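Local coordinates for protein dihydroneopterin aldolase (Burkholderia thailandensis, PDB 3V9O) that belongs to the dihydroneopterin aldolase family, builds an assembly of four chains from a small alpha-beta fold, and binds guanine in a pocket between subunits, at residues A[18-22]-A[111-115]; A[81-85]-A[100-105]; A[94-99]-A[130-134]. One frame throughout, in Å; residues are numbered along the deposited sequence. Where two conformers were deposited one is given.

Interaction 1: A[18-22]-A[111-115]. With EDO (1,2-ethanediol), chain B.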
ATOM      1  N   ARG A  18      -7.445  11.019  14.053  1.00 77.70           N
ATOM      2  CA  ARG A  18      -6.903  10.750  15.384  1.00 77.57           C
ATOM      3  C   ARG A  18      -5.383  10.581  15.338  1.00 71.14           C
ATOM      4  O   ARG A  18      -4.713  10.501  16.365  1.00 66.35           O
ATOM      5  CB  ARG A  18      -7.560   9.493  15.956  1.00 81.38           C
ATOM      6  CG  ARG A  18      -7.200   9.179  17.394  1.00 82.85           C
ATOM      7  CD  ARG A  18      -7.522  10.329  18.331  1.00 83.99           C
ATOM      8  NE  ARG A  18      -7.374   9.929  19.729  1.00 82.74           N
ATOM      9  CZ  ARG A  18      -7.031  10.760  20.706  1.00 86.35           C
ATOM     10  NH1 ARG A  18      -6.797  12.039  20.434  1.00 84.82           N
ATOM     11  NH2 ARG A  18      -6.925  10.318  21.957  1.00 90.31           N
ATOM     12  N   LEU A  19      -4.848  10.538  14.127  1.00 38.86           N
ATOM     13  CA  LEU A  19      -3.438  10.238  13.900  1.00 34.62           C
ATOM     14  C   LEU A  19      -2.752  11.390  13.158  1.00 33.45           C
ATOM     15  O   LEU A  19      -1.555  11.338  12.880  1.00 33.97           O
ATOM     16  CB  LEU A  19      -3.306   8.946  13.070  1.00 33.12           C
ATOM     17  CG  LEU A  19      -3.867   7.634  13.649  1.00 40.70           C
ATOM     18  CD1 LEU A  19      -3.560   6.474  12.730  1.00 39.31           C
ATOM     19  CD2 LEU A  19      -3.247   7.384  15.020  1.00 37.67           C
ATOM     20  N   ALA A  20      -3.511  12.430  12.838  1.00 38.03           N
ATOM     21  CA  ALA A  20      -2.954  13.552  12.080  1.00 41.68           C
ATOM     22  C   ALA A  20      -1.857  14.328  12.836  1.00 43.85           C
ATOM     23  O   ALA A  20      -1.060  15.039  12.227  1.00 41.59           O
ATOM     24  CB  ALA A  20      -4.065  14.499  11.634  1.00 45.11           C
ATOM     25  N   ASP A  21      -1.839  14.211  14.162  1.00 33.40           N
ATOM     26  CA  ASP A  21      -0.859  14.922  14.945  1.00 29.73           C
ATOM     27  C   ASP A  21       0.252  13.958  15.383  1.00 25.18           C
ATOM     28  O   ASP A  21       0.991  14.278  16.313  1.00 24.73           O
ATOM     29  CB  ASP A  21      -1.514  15.600  16.166  1.00 33.24           C
ATOM     30  CG  ASP A  21      -2.268  14.609  17.059  1.00 37.59           C
ATOM     31  OD1 ASP A  21      -2.504  13.445  16.656  1.00 36.12           O
ATOM     32  OD2 ASP A  21      -2.685  15.044  18.173  1.00 46.92           O
ATOM     33  N   CYS A  22       0.365  12.816  14.707  1.00 22.66           N
ATOM     34  CA  CYS A  22       1.318  11.767  15.054  1.00 17.82           C
ATOM     35  C   CYS A  22       2.392  11.584  13.954  1.00 18.86           C
ATOM     36  O   CYS A  22       2.181  11.935  12.790  1.00 23.84           O
ATOM     37  CB  CYS A  22       0.635  10.400  15.203  1.00 18.98           C
ATOM     38  SG  CYS A  22      -0.314  10.340  16.747  1.00 24.26           S
ATOM     39  N   VAL A 111       2.247   6.298  23.196  1.00 17.39           N
ATOM     40  CA  VAL A 111       1.729   5.584  22.037  1.00 17.08           C
ATOM     41  C   VAL A 111       0.228   5.879  21.914  1.00 19.98           C
ATOM     42  O   VAL A 111      -0.567   5.601  22.850  1.00 22.77           O
ATOM     43  CB  VAL A 111       2.026   4.098  22.172  1.00 17.12           C
ATOM     44  CG1 VAL A 111       1.339   3.293  21.065  1.00 16.48           C
ATOM     45  CG2 VAL A 111       3.583   3.858  22.114  1.00 17.86           C
ATOM     46  N   ARG A 112      -0.187   6.422  20.773  1.00 17.20           N
ATOM     47  CA  ARG A 112      -1.577   6.716  20.439  1.00 18.70           C
ATOM     48  C   ARG A 112      -2.246   5.523  19.782  1.00 19.91           C
ATOM     49  O   ARG A 112      -3.429   5.278  19.963  1.00 20.12           O
ATOM     50  CB  ARG A 112      -1.590   7.883  19.480  1.00 22.12           C
ATOM     51  CG  ARG A 112      -2.894   8.191  18.737  1.00 31.25           C
ATOM     52  CD  ARG A 112      -3.849   8.932  19.644  1.00 31.83           C
ATOM     53  NE  ARG A 112      -3.272  10.085  20.363  1.00 34.45           N
ATOM     54  CZ  ARG A 112      -3.092  11.307  19.839  1.00 37.21           C
ATOM     55  NH1 ARG A 112      -3.443  11.564  18.576  1.00 37.97           N
ATOM     56  NH2 ARG A 112      -2.574  12.282  20.597  1.00 40.99           N
ATOM     57  N   ALA A 113      -1.499   4.771  18.942  1.00 15.95           N
ATOM     58  CA  ALA A 113      -2.085   3.659  18.185  1.00 15.40           C
ATOM     59  C   ALA A 113      -1.013   2.686  17.757  1.00 14.40           C
ATOM     60  O   ALA A 113       0.179   3.100  17.689  1.00 15.21           O
ATOM     61  CB  ALA A 113      -2.819   4.149  16.938  1.00 18.15           C
ATOM     62  N   VAL A 114      -1.410   1.468  17.451  1.00 14.49           N
ATOM     63  CA  VAL A 114      -0.456   0.510  16.911  0.62 14.38           C
ATOM     64  C   VAL A 114      -1.125  -0.370  15.866  1.00 16.57           C
ATOM     65  O   VAL A 114      -2.323  -0.707  15.971  1.00 16.95           O
ATOM     66  CB  VAL A 114       0.216  -0.259  18.059  0.62 13.67           C
ATOM     67  CG1 VAL A 114      -0.792  -1.069  18.814  0.62 16.33           C
ATOM     68  CG2 VAL A 114       1.365  -1.155  17.506  0.62 15.37           C
ATOM     69  N   ARG A 115      -0.367  -0.714  14.822  1.00 14.34           N
ATOM     70  CA  ARG A 115      -0.804  -1.695  13.829  1.00 14.76           C
ATOM     71  C   ARG A 115       0.218  -2.836  13.987  1.00 13.12           C
ATOM     72  O   ARG A 115       1.448  -2.559  13.938  1.00 15.66           O
ATOM     73  CB  ARG A 115      -0.785  -1.152  12.408  1.00 15.76           C
ATOM     74  CG  ARG A 115      -1.355  -2.215  11.386  1.00 17.60           C
ATOM     75  CD  ARG A 115      -1.276  -1.718   9.937  1.00 27.08           C
ATOM     76  NE  ARG A 115       0.142  -1.655   9.501  1.00 31.90           N
ATOM     77  CZ  ARG A 115       0.894  -2.680   9.019  1.00 37.40           C
ATOM     78  NH1 ARG A 115       0.432  -3.932   8.882  1.00 38.03           N
ATOM     79  NH2 ARG A 115       2.165  -2.440   8.676  1.00 37.62           N
TER
HETATM   80  C1  EDO B 140      -0.701  10.441  23.985  1.00 39.27           C
HETATM   81  O1  EDO B 140      -1.506  11.504  23.438  1.00 41.53           O
HETATM   82  C2  EDO B 140      -1.060   9.142  23.275  1.00 32.81           C
HETATM   83  O2  EDO B 140      -2.486   8.951  23.100  1.00 38.07           O
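R112 reaches across to the loop 18-22 and is gripped there by charge, by hydrogen bonds and by stacking. Its NH1 donates to two oxygens: to R18 O at 2.8 Å, an oxygen lying almost in the guanidinium plane, and to D21 OD1, also at 2.8 Å, which closes a salt bridge. D21 meets NH1 with the syn lone pair of OD1, its carboxylate turned 42° from the guanidinium. Neither bond is straight, as expected for one nitrogen serving two acceptors. On the remaining edge a 1,2-ethanediol, probably from the crystallisation liquor, takes NE through O2 and NH2 through O1. These partners fix the rotation of the group.

The second kind of contact is face to face. The guanidinium of R18 lies flat on that of R112, centres 4.1 Å apart and planes within 9°, with R18 NH1 over the middle of the R112 group. D21 would be expected to offset part of the repulsion between the two like charges, although the R18 side chain is poorly ordered. Over the other face of R112 sits C22 SG. The R112 chain is bent at both chi2 and chi3, which brings its end alongside the loop, between R18 and C22.

Apolar contact is smaller: L19 CD2 touches R112 CG and A113 CB, each at 3.8 Å. The loop itself is a type I turn from L19 to C22, closed by C22 N to L19 O, and it leads into strand 22-34. R112 and A113 form a classic beta bulge opposite F56 of strand 47-58, at the start of strand 113-120. L19 also packs on F56 and on F135 of strand 127-137, while A113 rests on I137 of that strand.

Interaction 2: A[81-85]-A[100-105]. With EDO (1,2-ethanediol), chain F.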
ATOM      1  N   SER A  81       9.488  -5.516  22.229  1.00 17.43           N
ATOM      2  CA  SER A  81       8.192  -6.069  22.559  0.63 18.04           C
ATOM      3  C   SER A  81       7.923  -7.370  21.824  1.00 18.30           C
ATOM      4  O   SER A  81       7.375  -8.317  22.439  1.00 18.27           O
ATOM      5  CB  SER A  81       7.090  -5.053  22.349  0.63 16.84           C
ATOM      6  OG  SER A  81       7.431  -3.905  23.096  0.63 27.58           O
ATOM      7  N   VAL A  82       8.291  -7.454  20.548  1.00 15.58           N
ATOM      8  CA  VAL A  82       8.123  -8.734  19.841  1.00 16.02           C
ATOM      9  C   VAL A  82       8.962  -9.780  20.546  1.00 16.80           C
ATOM     10  O   VAL A  82       8.460 -10.884  20.843  1.00 17.83           O
ATOM     11  CB  VAL A  82       8.583  -8.588  18.396  1.00 16.97           C
ATOM     12  CG1 VAL A  82       8.574  -9.984  17.727  1.00 18.49           C
ATOM     13  CG2 VAL A  82       7.611  -7.656  17.676  1.00 17.30           C
ATOM     14  N   ALA A  83      10.212  -9.505  20.879  1.00 16.88           N
ATOM     15  CA  ALA A  83      11.044 -10.510  21.538  1.00 18.52           C
ATOM     16  C   ALA A  83      10.447 -10.975  22.842  1.00 20.42           C
ATOM     17  O   ALA A  83      10.463 -12.208  23.147  1.00 22.28           O
ATOM     18  CB  ALA A  83      12.457  -9.971  21.817  1.00 19.31           C
ATOM     19  N   GLN A  84       9.904 -10.061  23.637  1.00 17.49           N
ATOM     20  CA  GLN A  84       9.337 -10.437  24.916  1.00 20.31           C
ATOM     21  C   GLN A  84       8.142 -11.377  24.705  1.00 19.35           C
ATOM     22  O   GLN A  84       7.990 -12.360  25.416  1.00 21.67           O
ATOM     23  CB  GLN A  84       8.909  -9.192  25.674  1.00 23.99           C
ATOM     24  CG  GLN A  84      10.092  -8.429  26.240  1.00 34.53           C
ATOM     25  CD  GLN A  84       9.770  -6.987  26.644  1.00 45.12           C
ATOM     26  OE1 GLN A  84       8.645  -6.482  26.457  1.00 44.44           O
ATOM     27  NE2 GLN A  84      10.779  -6.308  27.198  1.00 50.38           N
ATOM     28  N   CYS A  85       7.304 -11.059  23.735  1.00 18.58           N
ATOM     29  CA  CYS A  85       6.131 -11.891  23.469  1.00 18.88           C
ATOM     30  C   CYS A  85       6.480 -13.270  22.946  1.00 19.69           C
ATOM     31  O   CYS A  85       5.927 -14.288  23.425  1.00 22.82           O
ATOM     32  CB  CYS A  85       5.153 -11.143  22.536  1.00 16.80           C
ATOM     33  SG  CYS A  85       4.381  -9.700  23.261  1.00 19.06           S
ATOM     34  N   ALA A 100      -0.935 -10.018  21.593  1.00 15.28           N
ATOM     35  CA  ALA A 100      -0.028  -9.765  22.695  1.00 16.71           C
ATOM     36  C   ALA A 100       0.969  -8.677  22.355  1.00 14.92           C
ATOM     37  O   ALA A 100       1.249  -7.824  23.219  1.00 16.34           O
ATOM     38  CB  ALA A 100       0.702 -11.048  23.110  1.00 17.66           C
ATOM     39  N   ILE A 101       1.464  -8.615  21.116  1.00 14.03           N
ATOM     40  CA  ILE A 101       2.406  -7.597  20.711  1.00 14.99           C
ATOM     41  C   ILE A 101       1.673  -6.268  20.718  1.00 14.86           C
ATOM     42  O   ILE A 101       2.204  -5.257  21.247  1.00 14.69           O
ATOM     43  CB  ILE A 101       2.961  -7.892  19.320  1.00 14.44           C
ATOM     44  CG1 ILE A 101       3.875  -9.119  19.388  1.00 14.79           C
ATOM     45  CG2 ILE A 101       3.827  -6.698  18.807  1.00 13.47           C
ATOM     46  CD1 ILE A 101       4.105  -9.719  17.962  1.00 14.55           C
ATOM     47  N   ALA A 102       0.454  -6.238  20.162  1.00 14.16           N
ATOM     48  CA  ALA A 102      -0.283  -4.975  20.163  1.00 14.30           C
ATOM     49  C   ALA A 102      -0.563  -4.477  21.578  1.00 14.66           C
ATOM     50  O   ALA A 102      -0.397  -3.262  21.844  1.00 16.19           O
ATOM     51  CB  ALA A 102      -1.598  -5.102  19.379  1.00 14.19           C
ATOM     52  N   ALA A 103      -0.973  -5.350  22.490  1.00 14.85           N
ATOM     53  CA  ALA A 103      -1.266  -4.912  23.863  1.00 16.45           C
ATOM     54  C   ALA A 103      -0.002  -4.388  24.550  1.00 17.26           C
ATOM     55  O   ALA A 103      -0.059  -3.348  25.265  1.00 17.71           O
ATOM     56  CB  ALA A 103      -1.887  -6.039  24.667  1.00 18.33           C
ATOM     57  N   SER A 104       1.116  -5.082  24.366  1.00 15.91           N
ATOM     58  CA  SER A 104       2.372  -4.620  24.934  1.00 14.98           C
ATOM     59  C   SER A 104       2.730  -3.225  24.457  1.00 15.50           C
ATOM     60  O   SER A 104       3.123  -2.371  25.263  1.00 17.53           O
ATOM     61  CB  SER A 104       3.464  -5.646  24.553  1.00 16.65           C
ATOM     62  OG  SER A 104       4.726  -5.201  25.004  1.00 20.35           O
ATOM     63  N   LEU A 105       2.621  -2.984  23.152  1.00 14.13           N
ATOM     64  CA  LEU A 105       3.060  -1.702  22.605  1.00 14.09           C
ATOM     65  C   LEU A 105       2.086  -0.548  22.933  1.00 14.16           C
ATOM     66  O   LEU A 105       2.530   0.607  23.028  1.00 16.05           O
ATOM     67  CB  LEU A 105       3.217  -1.839  21.067  1.00 14.21           C
ATOM     68  CG  LEU A 105       4.529  -2.580  20.752  1.00 16.42           C
ATOM     69  CD1 LEU A 105       4.474  -2.936  19.275  1.00 17.27           C
ATOM     70  CD2 LEU A 105       5.791  -1.789  21.071  1.00 17.56           C
TER
HETATM   71  C1  EDO F 144       1.243 -15.013  24.586  1.00 50.51           C
HETATM   72  O1  EDO F 144       1.003 -14.068  25.628  1.00 56.22           O
HETATM   73  C2  EDO F 144       2.244 -14.396  23.617  1.00 44.92           C
HETATM   74  O2  EDO F 144       3.102 -13.502  24.356  1.00 35.27           O
HETATM   75  O   HOH W   1       6.090  -2.684  24.883  1.00 25.02           O
HETATM   76  O   HOH W   2       6.110  -7.265  26.417  1.00 47.93           O
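C85 presses its sulfur against the turn of the facing helix at A100 and I101. SG lies over the A100 carbonyl, 3.7 Å from A100 O, and is flanked by A100 CB and I101 CG1, each 3.9 Å from the sulfur. With SG anti to its own carbonyl carbon (chi1 -67°), this knob projects across the gap. One turn earlier V82 offers CG2 as a smaller bump, which meets I101 CG2 at 4.1 Å and I101 CD1 equally closely. I101 is thus held between V82 and C85: CG1 meets the cysteine, while CG2 and the CD1 end of the other branch meet the valine.

At the other end of the contact S81 fits against S104 and L105. In the conformer given, its OG sits 3.4 Å from L105 CD2 and 3.6 Å from S104 OG, while S81 CB packs on the same leucine methyl. The axes of the two short segments approach to 9.2 Å and run at 129° to each other, that is, steeply inclined from antiparallel.

The side of this seam that faces the sheet is apolar: V82 touches I51, and L105 touches V53 and L55. Along the polar rim a water bridges Q84 OE1, at 2.7 Å from the water oxygen, to S104 OG. S81 OG is bonded to L77 O within its own helix; a further water link from it to S104 is doubtful, since S81 has two conformers. The chemistry is therefore mixed, with aliphatic groups and the cysteine sulfur making one side of the contact while the serines both pack and turn their hydroxyls to other partners, so that the two segments are joined by packing, supplemented by water.

Interaction 3: A[94-99]-A[130-134]. With GUN (guanine), chain G.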
ATOM      1  N   GLN A  94      -1.845 -17.444  15.614  1.00 13.73           N
ATOM      2  CA  GLN A  94      -1.298 -16.144  15.239  1.00 13.77           C
ATOM      3  C   GLN A  94      -2.000 -15.028  16.007  1.00 14.77           C
ATOM      4  O   GLN A  94      -1.323 -14.082  16.416  1.00 15.43           O
ATOM      5  CB  GLN A  94      -1.439 -15.886  13.734  1.00 13.81           C
ATOM      6  CG  GLN A  94      -0.529 -16.798  12.891  1.00 15.25           C
ATOM      7  CD  GLN A  94      -0.258 -16.192  11.523  1.00 14.90           C
ATOM      8  OE1 GLN A  94       0.113 -15.037  11.393  1.00 16.19           O
ATOM      9  NE2 GLN A  94      -0.437 -16.980  10.451  1.00 13.22           N
ATOM     10  N   GLU A  95      -3.308 -15.109  16.226  1.00 14.19           N
ATOM     11  CA  GLU A  95      -4.018 -14.082  16.988  1.00 14.97           C
ATOM     12  C   GLU A  95      -3.419 -13.912  18.368  1.00 17.26           C
ATOM     13  O   GLU A  95      -3.300 -12.787  18.834  1.00 16.20           O
ATOM     14  CB  GLU A  95      -5.491 -14.431  17.164  1.00 15.96           C
ATOM     15  CG  GLU A  95      -6.349 -14.250  15.888  1.00 16.30           C
ATOM     16  CD  GLU A  95      -6.286 -15.414  14.893  1.00 17.85           C
ATOM     17  OE1 GLU A  95      -5.417 -16.317  14.955  1.00 16.27           O
ATOM     18  OE2 GLU A  95      -7.156 -15.428  14.008  1.00 17.91           O
ATOM     19  N   THR A  96      -3.035 -15.007  19.006  1.00 16.92           N
ATOM     20  CA  THR A  96      -2.454 -14.895  20.362  1.00 15.91           C
ATOM     21  C   THR A  96      -1.184 -14.047  20.338  1.00 16.98           C
ATOM     22  O   THR A  96      -1.025 -13.138  21.153  1.00 18.97           O
ATOM     23  CB  THR A  96      -2.204 -16.251  20.902  1.00 17.24           C
ATOM     24  OG1 THR A  96      -3.471 -16.928  21.022  1.00 20.09           O
ATOM     25  CG2 THR A  96      -1.550 -16.202  22.266  1.00 19.88           C
ATOM     26  N   LEU A  97      -0.316 -14.259  19.365  1.00 14.85           N
ATOM     27  CA  LEU A  97       0.922 -13.499  19.276  1.00 15.42           C
ATOM     28  C   LEU A  97       0.640 -12.086  18.844  1.00 15.13           C
ATOM     29  O   LEU A  97       1.192 -11.144  19.455  1.00 15.92           O
ATOM     30  CB  LEU A  97       1.831 -14.210  18.259  1.00 16.35           C
ATOM     31  CG  LEU A  97       3.164 -13.481  18.008  1.00 17.03           C
ATOM     32  CD1 LEU A  97       4.007 -13.374  19.233  1.00 20.19           C
ATOM     33  CD2 LEU A  97       3.972 -14.196  16.850  1.00 18.54           C
ATOM     34  N   CYS A  98      -0.169 -11.893  17.816  1.00 13.94           N
ATOM     35  CA  CYS A  98      -0.431 -10.573  17.311  1.00 13.75           C
ATOM     36  C   CYS A  98      -1.073  -9.676  18.367  1.00 14.82           C
ATOM     37  O   CYS A  98      -0.647  -8.520  18.521  1.00 14.22           O
ATOM     38  CB  CYS A  98      -1.340 -10.727  16.082  1.00 14.71           C
ATOM     39  SG  CYS A  98      -1.545  -9.205  15.126  1.00 17.19           S
ATOM     40  N   ASP A  99      -2.073 -10.194  19.032  1.00 15.23           N
ATOM     41  CA  ASP A  99      -2.781  -9.424  20.047  1.00 15.39           C
ATOM     42  C   ASP A  99      -1.835  -9.098  21.211  1.00 17.06           C
ATOM     43  O   ASP A  99      -1.930  -7.974  21.784  1.00 17.25           O
ATOM     44  CB  ASP A  99      -3.952 -10.227  20.595  1.00 15.82           C
ATOM     45  CG  ASP A  99      -5.116 -10.418  19.591  1.00 17.04           C
ATOM     46  OD1 ASP A  99      -5.108  -9.840  18.475  1.00 19.78           O
ATOM     47  OD2 ASP A  99      -6.026 -11.184  19.970  1.00 19.79           O
ATOM     48  N   VAL A 130       0.118 -16.399   4.950  1.00 11.32           N
ATOM     49  CA  VAL A 130      -1.200 -16.161   5.525  1.00 11.64           C
ATOM     50  C   VAL A 130      -0.925 -15.481   6.863  1.00 11.71           C
ATOM     51  O   VAL A 130      -0.019 -15.897   7.597  1.00 12.95           O
ATOM     52  CB  VAL A 130      -2.002 -17.507   5.674  1.00 11.63           C
ATOM     53  CG1 VAL A 130      -1.370 -18.442   6.696  1.00 14.61           C
ATOM     54  CG2 VAL A 130      -3.481 -17.236   6.017  1.00 14.12           C
ATOM     55  N   GLY A 131      -1.741 -14.490   7.166  1.00 11.51           N
ATOM     56  CA  GLY A 131      -1.476 -13.678   8.350  1.00 12.39           C
ATOM     57  C   GLY A 131      -2.709 -13.071   8.939  1.00 11.58           C
ATOM     58  O   GLY A 131      -3.846 -13.219   8.507  1.00 12.30           O
ATOM     59  N   VAL A 132      -2.425 -12.384  10.062  1.00 12.34           N
ATOM     60  CA  VAL A 132      -3.412 -11.717  10.915  1.00 11.81           C
ATOM     61  C   VAL A 132      -2.941 -10.303  11.218  1.00 11.91           C
ATOM     62  O   VAL A 132      -1.741 -10.115  11.526  1.00 13.39           O
ATOM     63  CB  VAL A 132      -3.607 -12.491  12.249  1.00 15.33           C
ATOM     64  CG1 VAL A 132      -4.547 -11.692  13.238  1.00 19.26           C
ATOM     65  CG2 VAL A 132      -4.104 -13.923  11.921  1.00 15.00           C
ATOM     66  N   GLU A 133      -3.842  -9.329  11.187  1.00 13.80           N
ATOM     67  CA  GLU A 133      -3.454  -7.933  11.488  1.00 13.65           C
ATOM     68  C   GLU A 133      -4.489  -7.316  12.392  1.00 13.64           C
ATOM     69  O   GLU A 133      -5.709  -7.518  12.222  1.00 13.74           O
ATOM     70  CB  GLU A 133      -3.355  -7.153  10.192  1.00 14.66           C
ATOM     71  CG  GLU A 133      -3.003  -5.641  10.408  1.00 16.08           C
ATOM     72  CD  GLU A 133      -3.011  -4.923   9.120  1.00 22.06           C
ATOM     73  OE1 GLU A 133      -4.107  -4.648   8.646  1.00 26.40           O
ATOM     74  OE2 GLU A 133      -1.924  -4.714   8.539  1.00 27.55           O
ATOM     75  N   VAL A 134      -4.004  -6.521  13.347  1.00 14.70           N
ATOM     76  CA  VAL A 134      -4.866  -5.657  14.144  1.00 14.77           C
ATOM     77  C   VAL A 134      -4.407  -4.218  14.088  1.00 13.84           C
ATOM     78  O   VAL A 134      -3.206  -3.959  13.865  1.00 14.86           O
ATOM     79  CB  VAL A 134      -4.970  -6.048  15.611  1.00 17.03           C
ATOM     80  CG1 VAL A 134      -5.528  -7.501  15.712  1.00 19.21           C
ATOM     81  CG2 VAL A 134      -3.674  -5.969  16.321  1.00 18.18           C
TER
HETATM   82  N9  GUN G 145      -5.766 -21.997  11.157  1.00 17.40           N
HETATM   83  C8  GUN G 145      -4.583 -22.638  11.498  1.00 20.45           C
HETATM   84  N7  GUN G 145      -3.760 -21.853  12.333  1.00 18.14           N
HETATM   85  C5  GUN G 145      -4.539 -20.731  12.538  1.00 13.85           C
HETATM   86  C6  GUN G 145      -4.277 -19.503  13.309  1.00 13.15           C
HETATM   87  O6  GUN G 145      -3.254 -19.282  13.976  1.00 15.76           O
HETATM   88  N1  GUN G 145      -5.286 -18.541  13.284  1.00 14.94           N
HETATM   89  C2  GUN G 145      -6.438 -18.673  12.510  1.00 14.45           C
HETATM   90  N2  GUN G 145      -7.351 -17.647  12.470  1.00 15.80           N
HETATM   91  N3  GUN G 145      -6.697 -19.836  11.769  1.00 14.37           N
HETATM   92  C4  GUN G 145      -5.710 -20.799  11.822  1.00 14.60           C
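Q94, at the first turn of the helix, sends its side chain along the strand to V130. NE2 donates to V130 O at 3.1 Å in a nearly straight bond (177°); the oxygen lies in the amide plane, whereas the donor stands above the plane of the V130 carbonyl. The rotation of the amide is set further by T118, bonded to OE1, and by Y75 of the third subunit, bonded to NE2. Nearer the backbone, Q94 CB packs on V132 CG2 at 3.8 Å, and its backbone N donates to O6 of guanine at 2.8 Å.

E95 turns its carboxylate to the same ligand. A bend at chi2 (82°) brings OE1 to guanine N1 at 2.8 Å and OE2 to guanine N2 at 2.7 Å, a two-pronged grip on the edge of the base, which reads its donor pair while Q94 reads the neighbouring O6. The aliphatic part of E95 lies across V132, whose two methyls touch E95 and thus form a floor under the chain that carries the carboxylate.

One turn on, C98 points its sulfur at the strand, SG 3.7 Å from V132 O and 4.1 Å from V134 CG2. D99 ends the run by laying OD1 3.6 Å from V134 CG1; its charge is paired with R23 of the third subunit.

Segments 94-99 and 130-134 thus run 37° apart, V132 and V134 facing the helix while E133 points away and pairs with R115. Beside strand 127-137, the outermost in this chain, strand 113-120 supplies T118 and V116 beneath C98. On the other edge of strand 127-137, residues 130-133 form an antiparallel ladder with the third subunit, which also completes the guanine site through V73, D74 and Y75.

Overall arrangement
The three contacts all involve or adjoin one four-stranded antiparallel sheet and the helices packed on it. Interactions 2 and 3 share helix 94-106, their centres about 11 Å apart; A102 of one packs on V134 of the other. Interactions 1 and 3 have centres about 20 Å apart yet reach neighbouring strands, 113-120 and 127-137, linked by the R115-E133 salt bridge. The centres of interactions 1 and 2 are about 17 Å apart, with V111 and V114 touching the helix end at L105. Along the chain, the segments of interaction 2 both fall between those of interaction 1, whereas interaction 3 alternates with each. Helix pair, sheet and N-terminal loop are thereby interlocked, with the guanine bound by Q94 and E95 at the interaction 3 end.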